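Local structure of ABC transporter periplasmic-binding protein YTFQ (Escherichia coli, 2VK2) at residues 22-27 / 250-255; 85-90 / 100-105. The protein binds alpha- and beta-galactofuranose in the periplasm as the solute-binding component of an ABC transporter that takes up this sugar. All blocks are in the same frame, centred on the assembly; numbering follows the deposited sequence.

Contact 1: 22-27 / 250-255; sequences NVAKSE and NMAGPA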
loop_
_atom_site.group_PDB
_atom_site.type_symbol
_atom_site.label_atom_id
_atom_site.label_comp_id
_atom_site.label_asym_id
_atom_site.label_seq_id
_atom_site.Cartn_x
_atom_site.Cartn_y
_atom_site.Cartn_z
ATOM N N ASN A 22 -10.534 8.687 4.183
ATOM C CA ASN A 22 -11.950 8.685 4.564
ATOM C C ASN A 22 -12.170 8.015 5.915
ATOM O O ASN A 22 -12.892 8.532 6.768
ATOM C CB ASN A 22 -12.796 7.958 3.512
ATOM C CG ASN A 22 -12.927 8.733 2.211
ATOM O OD1 ASN A 22 -12.737 9.947 2.168
ATOM N ND2 ASN A 22 -13.266 8.024 1.141
ATOM N N VAL A 23 -11.539 6.860 6.105
ATOM C CA VAL A 23 -11.682 6.100 7.341
ATOM C C VAL A 23 -11.005 6.803 8.525
ATOM O O VAL A 23 -11.510 6.757 9.648
ATOM C CB VAL A 23 -11.141 4.667 7.178
ATOM C CG1 VAL A 23 -11.153 3.924 8.508
ATOM C CG2 VAL A 23 -11.967 3.920 6.135
ATOM N N ALA A 24 -9.877 7.466 8.278
ATOM C CA ALA A 24 -9.239 8.272 9.317
ATOM C C ALA A 24 -10.212 9.336 9.827
ATOM O O ALA A 24 -10.346 9.543 11.032
ATOM C CB ALA A 24 -7.970 8.919 8.788
ATOM N N LYS A 25 -10.898 9.997 8.901
ATOM C CA LYS A 25 -11.876 11.021 9.257
ATOM C C LYS A 25 -13.055 10.448 10.041
ATOM O O LYS A 25 -13.421 10.992 11.080
ATOM C CB LYS A 25 -12.380 11.741 8.008
ATOM C CG LYS A 25 -11.344 12.621 7.330
ATOM C CD LYS A 25 -11.899 13.184 6.036
ATOM C CE LYS A 25 -10.899 14.069 5.322
ATOM N NZ LYS A 25 -11.423 14.518 4.000
ATOM N N SER A 26 -13.642 9.354 9.558
ATOM C CA SER A 26 -14.800 8.764 10.244
ATOM C C SER A 26 -14.417 8.177 11.606
ATOM O O SER A 26 -15.183 8.283 12.565
ATOM C CB SER A 26 -15.515 7.723 9.368
ATOM O OG SER A 26 -14.645 6.699 8.930
ATOM N N GLU A 27 -13.229 7.581 11.697
ATOM C CA GLU A 27 -12.724 7.092 12.981
ATOM C C GLU A 27 -12.538 8.237 13.976
ATOM O O GLU A 27 -12.963 8.138 15.125
ATOM C CB GLU A 27 -11.404 6.337 12.800
ATOM C CG GLU A 27 -11.566 4.918 12.256
ATOM C CD GLU A 27 -12.067 3.926 13.298
ATOM O OE1 GLU A 27 -12.153 4.285 14.489
ATOM O OE2 GLU A 27 -12.381 2.777 12.925
ATOM N N ASN A 250 -8.389 0.748 7.268
ATOM C CA ASN A 250 -8.458 1.235 8.642
ATOM C C ASN A 250 -7.126 1.103 9.377
ATOM O O ASN A 250 -6.963 0.289 10.292
ATOM C CB ASN A 250 -9.577 0.533 9.414
ATOM C CG ASN A 250 -9.903 1.231 10.721
ATOM O OD1 ASN A 250 -9.314 2.264 11.052
ATOM N ND2 ASN A 250 -10.842 0.672 11.472
ATOM N N MET A 251 -6.181 1.932 8.961
ATOM C CA MET A 251 -4.897 2.057 9.635
ATOM C C MET A 251 -4.992 3.045 10.790
ATOM O O MET A 251 -4.293 2.898 11.790
ATOM C CB MET A 251 -3.834 2.512 8.637
ATOM C CG MET A 251 -3.586 1.506 7.532
ATOM S SD MET A 251 -2.691 0.068 8.133
ATOM C CE MET A 251 -2.773 -1.009 6.701
ATOM N N ALA A 252 -5.868 4.038 10.658
ATOM C CA ALA A 252 -6.009 5.076 11.682
ATOM C C ALA A 252 -6.662 4.557 12.963
ATOM O O ALA A 252 -6.298 4.986 14.060
ATOM C CB ALA A 252 -6.785 6.264 11.131
ATOM N N GLY A 253 -7.619 3.641 12.829
ATOM C CA GLY A 253 -8.324 3.085 13.984
ATOM C C GLY A 253 -7.404 2.549 15.066
ATOM O O GLY A 253 -7.459 3.001 16.213
ATOM N N PRO A 254 -6.560 1.561 14.725
ATOM C CA PRO A 254 -5.585 1.054 15.696
ATOM C C PRO A 254 -4.631 2.122 16.252
ATOM O O PRO A 254 -4.213 2.024 17.407
ATOM C CB PRO A 254 -4.823 -0.015 14.905
ATOM C CG PRO A 254 -5.766 -0.434 13.834
ATOM C CD PRO A 254 -6.503 0.812 13.457
ATOM N N ALA A 255 -4.295 3.133 15.454
ATOM C CA ALA A 255 -3.461 4.234 15.941
ATOM C C ALA A 255 -4.212 5.072 16.972
ATOM O O ALA A 255 -3.656 5.417 18.018
ATOM C CB ALA A 255 -2.986 5.098 14.787
#
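Asn-250 reaches across from just ahead of the turn that leads into helix 252-265 to Glu-27 on helix 15-31, its ND2 donating to Glu-27 OE2 at 3.0 Å. The bond is bent, 134° at the hydrogen. The nitrogen meets OE2 from above the carboxylate plane, and the acceptor in turn is tilted out of the amide plane. A bend of the Glu-27 chain at chi2 (-76°) brings its CD to 3.9 Å from the CA of Gly-253. The other end of the amide works within its own segment: OD1 accepts from Gly-253 N at 2.8 Å, a capping bond for the turn leading into the helix, so the amide is held at both OD1 and ND2. A beta carbon on Gly-253 would run into that OD1. Val-23 flanks the same amide; with its CG1 anti to the backbone N (chi1 174°), that methyl rests 3.6 Å from Asn-250 OD1, the two side chains crossing at about a right angle.

The backbones come nearest each other at two alanines. Ala-252 CB sits 3.7 Å from Ala-24 CB and equally near Ala-24 CA, and the two CA atoms are 5.1 Å apart. Val-23 and Asn-250 lie toward the partly exposed side of the contact, while Ala-24, Ala-252, Gly-253 and Glu-27 are buried. The second oxygen of Glu-27, OE1, forms a salt bridge with Arg-31 one turn on.

The contact thus joins the first helix of the periplasmic-binding fold to one that follows some 220 residues later: Ala-24 also packs on Leu-35 of strand 34-39, while Met-251 touches Val-105 of strand 103-106.

Contact 2: 85-90 / 100-105; sequences PVFLLD and LYMTTV. With GZL (beta-D-galactofuranose), chain B.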
loop_
_atom_site.group_PDB
_atom_site.type_symbol
_atom_site.label_atom_id
_atom_site.label_comp_id
_atom_site.label_asym_id
_atom_site.label_seq_id
_atom_site.Cartn_x
_atom_site.Cartn_y
_atom_site.Cartn_z
ATOM N N PRO A 85 3.677 12.493 20.856
ATOM C CA PRO A 85 3.830 11.124 20.362
ATOM C C PRO A 85 3.532 11.003 18.871
ATOM O O PRO A 85 2.637 11.684 18.358
ATOM C CB PRO A 85 2.809 10.334 21.189
ATOM C CG PRO A 85 1.798 11.335 21.587
ATOM C CD PRO A 85 2.559 12.601 21.810
ATOM N N VAL A 86 4.293 10.144 18.200
ATOM C CA VAL A 86 4.180 9.944 16.759
ATOM C C VAL A 86 3.782 8.504 16.465
ATOM O O VAL A 86 4.333 7.564 17.040
ATOM C CB VAL A 86 5.507 10.276 16.043
ATOM C CG1 VAL A 86 5.450 9.877 14.569
ATOM C CG2 VAL A 86 5.818 11.756 16.186
ATOM N N PHE A 87 2.806 8.348 15.571
ATOM C CA PHE A 87 2.323 7.041 15.144
ATOM C C PHE A 87 2.492 6.942 13.636
ATOM O O PHE A 87 2.100 7.847 12.907
ATOM C CB PHE A 87 0.848 6.874 15.522
ATOM C CG PHE A 87 0.583 7.016 16.997
ATOM C CD1 PHE A 87 0.368 5.896 17.788
ATOM C CD2 PHE A 87 0.560 8.268 17.594
ATOM C CE1 PHE A 87 0.134 6.024 19.152
ATOM C CE2 PHE A 87 0.328 8.399 18.954
ATOM C CZ PHE A 87 0.117 7.278 19.732
ATOM N N LEU A 88 3.101 5.854 13.180
ATOM C CA LEU A 88 3.318 5.645 11.754
ATOM C C LEU A 88 2.208 4.764 11.199
ATOM O O LEU A 88 1.843 3.764 11.810
ATOM C CB LEU A 88 4.687 5.009 11.504
ATOM C CG LEU A 88 5.880 5.788 12.069
ATOM C CD1 LEU A 88 7.169 5.038 11.789
ATOM C CD2 LEU A 88 5.940 7.203 11.509
ATOM N N LEU A 89 1.664 5.174 10.050
ATOM C CA LEU A 89 0.561 4.423 9.374
ATOM C C LEU A 89 1.003 3.975 8.006
ATOM O O LEU A 89 1.488 4.732 7.225
ATOM C CB LEU A 89 -0.674 5.339 9.242
ATOM C CG LEU A 89 -1.548 5.605 10.488
ATOM C CD1 LEU A 89 -0.816 6.206 11.710
ATOM C CD2 LEU A 89 -2.714 6.494 10.041
ATOM N N ASP A 90 0.778 2.672 7.813
ATOM C CA ASP A 90 0.764 1.998 6.487
ATOM C C ASP A 90 2.094 1.880 5.727
ATOM O O ASP A 90 2.229 1.019 4.914
ATOM C CB ASP A 90 -0.404 2.533 5.607
ATOM C CG ASP A 90 -0.073 3.777 4.815
ATOM O OD1 ASP A 90 0.786 3.758 3.974
ATOM O OD2 ASP A 90 -0.763 4.780 4.993
ATOM N N LEU A 100 11.948 6.843 18.526
ATOM C CA LEU A 100 11.514 8.046 17.806
ATOM C C LEU A 100 10.045 8.012 17.375
ATOM O O LEU A 100 9.539 8.998 16.845
ATOM C CB LEU A 100 12.405 8.295 16.584
ATOM C CG LEU A 100 13.821 8.786 16.892
ATOM C CD1 LEU A 100 14.659 8.804 15.628
ATOM C CD2 LEU A 100 13.801 10.167 17.546
ATOM N N TYR A 101 9.365 6.889 17.588
ATOM C CA TYR A 101 7.932 6.799 17.312
ATOM C C TYR A 101 7.306 5.740 18.206
ATOM O O TYR A 101 8.007 4.885 18.744
ATOM C CB TYR A 101 7.686 6.473 15.837
ATOM C CG TYR A 101 8.227 5.133 15.414
ATOM C CD1 TYR A 101 7.430 3.996 15.474
ATOM C CD2 TYR A 101 9.538 4.995 14.971
ATOM C CE1 TYR A 101 7.911 2.763 15.102
ATOM C CE2 TYR A 101 10.031 3.756 14.588
ATOM C CZ TYR A 101 9.208 2.645 14.660
ATOM O OH TYR A 101 9.669 1.405 14.287
ATOM N N MET A 102 5.985 5.794 18.345
ATOM C CA MET A 102 5.263 4.910 19.255
ATOM C C MET A 102 5.071 3.523 18.657
ATOM O O MET A 102 5.459 2.519 19.251
ATOM C CB MET A 102 3.897 5.509 19.592
ATOM C CG MET A 102 3.971 6.845 20.307
ATOM S SD MET A 102 4.493 6.681 22.019
ATOM C CE MET A 102 2.940 6.194 22.765
ATOM N N THR A 103 4.458 3.477 17.479
ATOM C CA THR A 103 4.195 2.220 16.799
ATOM C C THR A 103 4.046 2.472 15.311
ATOM O O THR A 103 3.872 3.617 14.886
ATOM C CB THR A 103 2.910 1.544 17.340
ATOM O OG1 THR A 103 2.820 0.202 16.846
ATOM C CG2 THR A 103 1.662 2.313 16.917
ATOM N N THR A 104 4.147 1.398 14.535
ATOM C CA THR A 104 3.776 1.407 13.124
ATOM C C THR A 104 2.571 0.493 12.957
ATOM O O THR A 104 2.632 -0.683 13.314
ATOM C CB THR A 104 4.913 0.895 12.222
ATOM O OG1 THR A 104 6.108 1.638 12.485
ATOM C CG2 THR A 104 4.549 1.046 10.749
ATOM N N VAL A 105 1.473 1.045 12.446
ATOM C CA VAL A 105 0.304 0.250 12.084
ATOM C C VAL A 105 0.421 -0.074 10.605
ATOM O O VAL A 105 0.480 0.829 9.773
ATOM C CB VAL A 105 -1.009 1.007 12.340
ATOM C CG1 VAL A 105 -2.205 0.108 12.025
ATOM C CG2 VAL A 105 -1.070 1.498 13.779
HETATM C C6 GZL B . 0.052 0.458 1.762
HETATM C C5 GZL B . 0.604 1.494 1.100
HETATM C C4 GZL B . 0.409 1.751 -0.383
HETATM C C3 GZL B . -0.686 1.072 -1.160
HETATM C C2 GZL B . -1.317 1.952 -1.924
HETATM O O6 GZL B . 0.274 0.266 3.066
HETATM O O5 GZL B . 1.448 2.306 1.746
HETATM O O4 GZL B . 0.153 3.143 -0.614
HETATM O O3 GZL B . -0.893 -0.240 -1.123
HETATM C C1 GZL B . -0.814 3.325 -1.654
HETATM O O2 GZL B . -2.294 1.738 -2.808
HETATM O O1 GZL B . -0.195 3.897 -2.802
#
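Leu-88 on strand 86-89 lies against Tyr-101, just ahead of the neighbouring parallel strand, and Thr-104 on it. Its CB is 3.7 Å from Thr-103 O, CG is 4.1 Å from Tyr-101 CG, off the ring's rim, and CD1 ends above the ring centre, 3.8 Å from the centroid, in a CH-pi contact; the same methyl touches Thr-104 OG1 at 3.6 Å.

On the face bearing Phe-87 and Leu-89, the Phe-87 ring takes Met-102 CB over one face, offset toward the rim, and Thr-103 CG2 at its edge. An alanine at Phe-87 would probably open a gap beside Met-102 and leave Thr-103 CG2 without its aromatic neighbour.

Nearly straight backbone bonds join the strands, among them Met-102 N to Val-86 O and Val-105 N to Leu-88 O. The last, Asp-90 N to Val-105 O at 2.7 Å, ties down the backbone just after strand 86-89. Asp-90 accepts from the galactofuranose twice, at OD1 from O5 (2.7 Å) and at its backbone O from O6 (2.8 Å), while OD2 pairs with Arg-17. A largely apolar, hydrogen-bonded pair of strands thus delivers a sugar-binding acidic residue at its C-terminal end.

Contact 2 is nested along the chain inside the loop closed by contact 1, and their centres lie 14 Å apart within one lobe of the binding protein. They meet directly: Met-251 CG packs 3.9 Å from Asp-90 CB, Pro-254 CB lies 3.9 Å from Val-105 CG1, and Ala-255 CB sits 3.9 Å from Leu-89 CD1. Segment 250-255 therefore bridges helix 15-31 and the strand pair. Contact 2 bonds the galactofuranose itself, whereas in contact 1 the Asn-250 side chain remains about 12 Å from the sugar and about 8 Å from that of Trp-16. Met-251, touching both Trp-16 and Asp-90, connects the helix packing to the pocket.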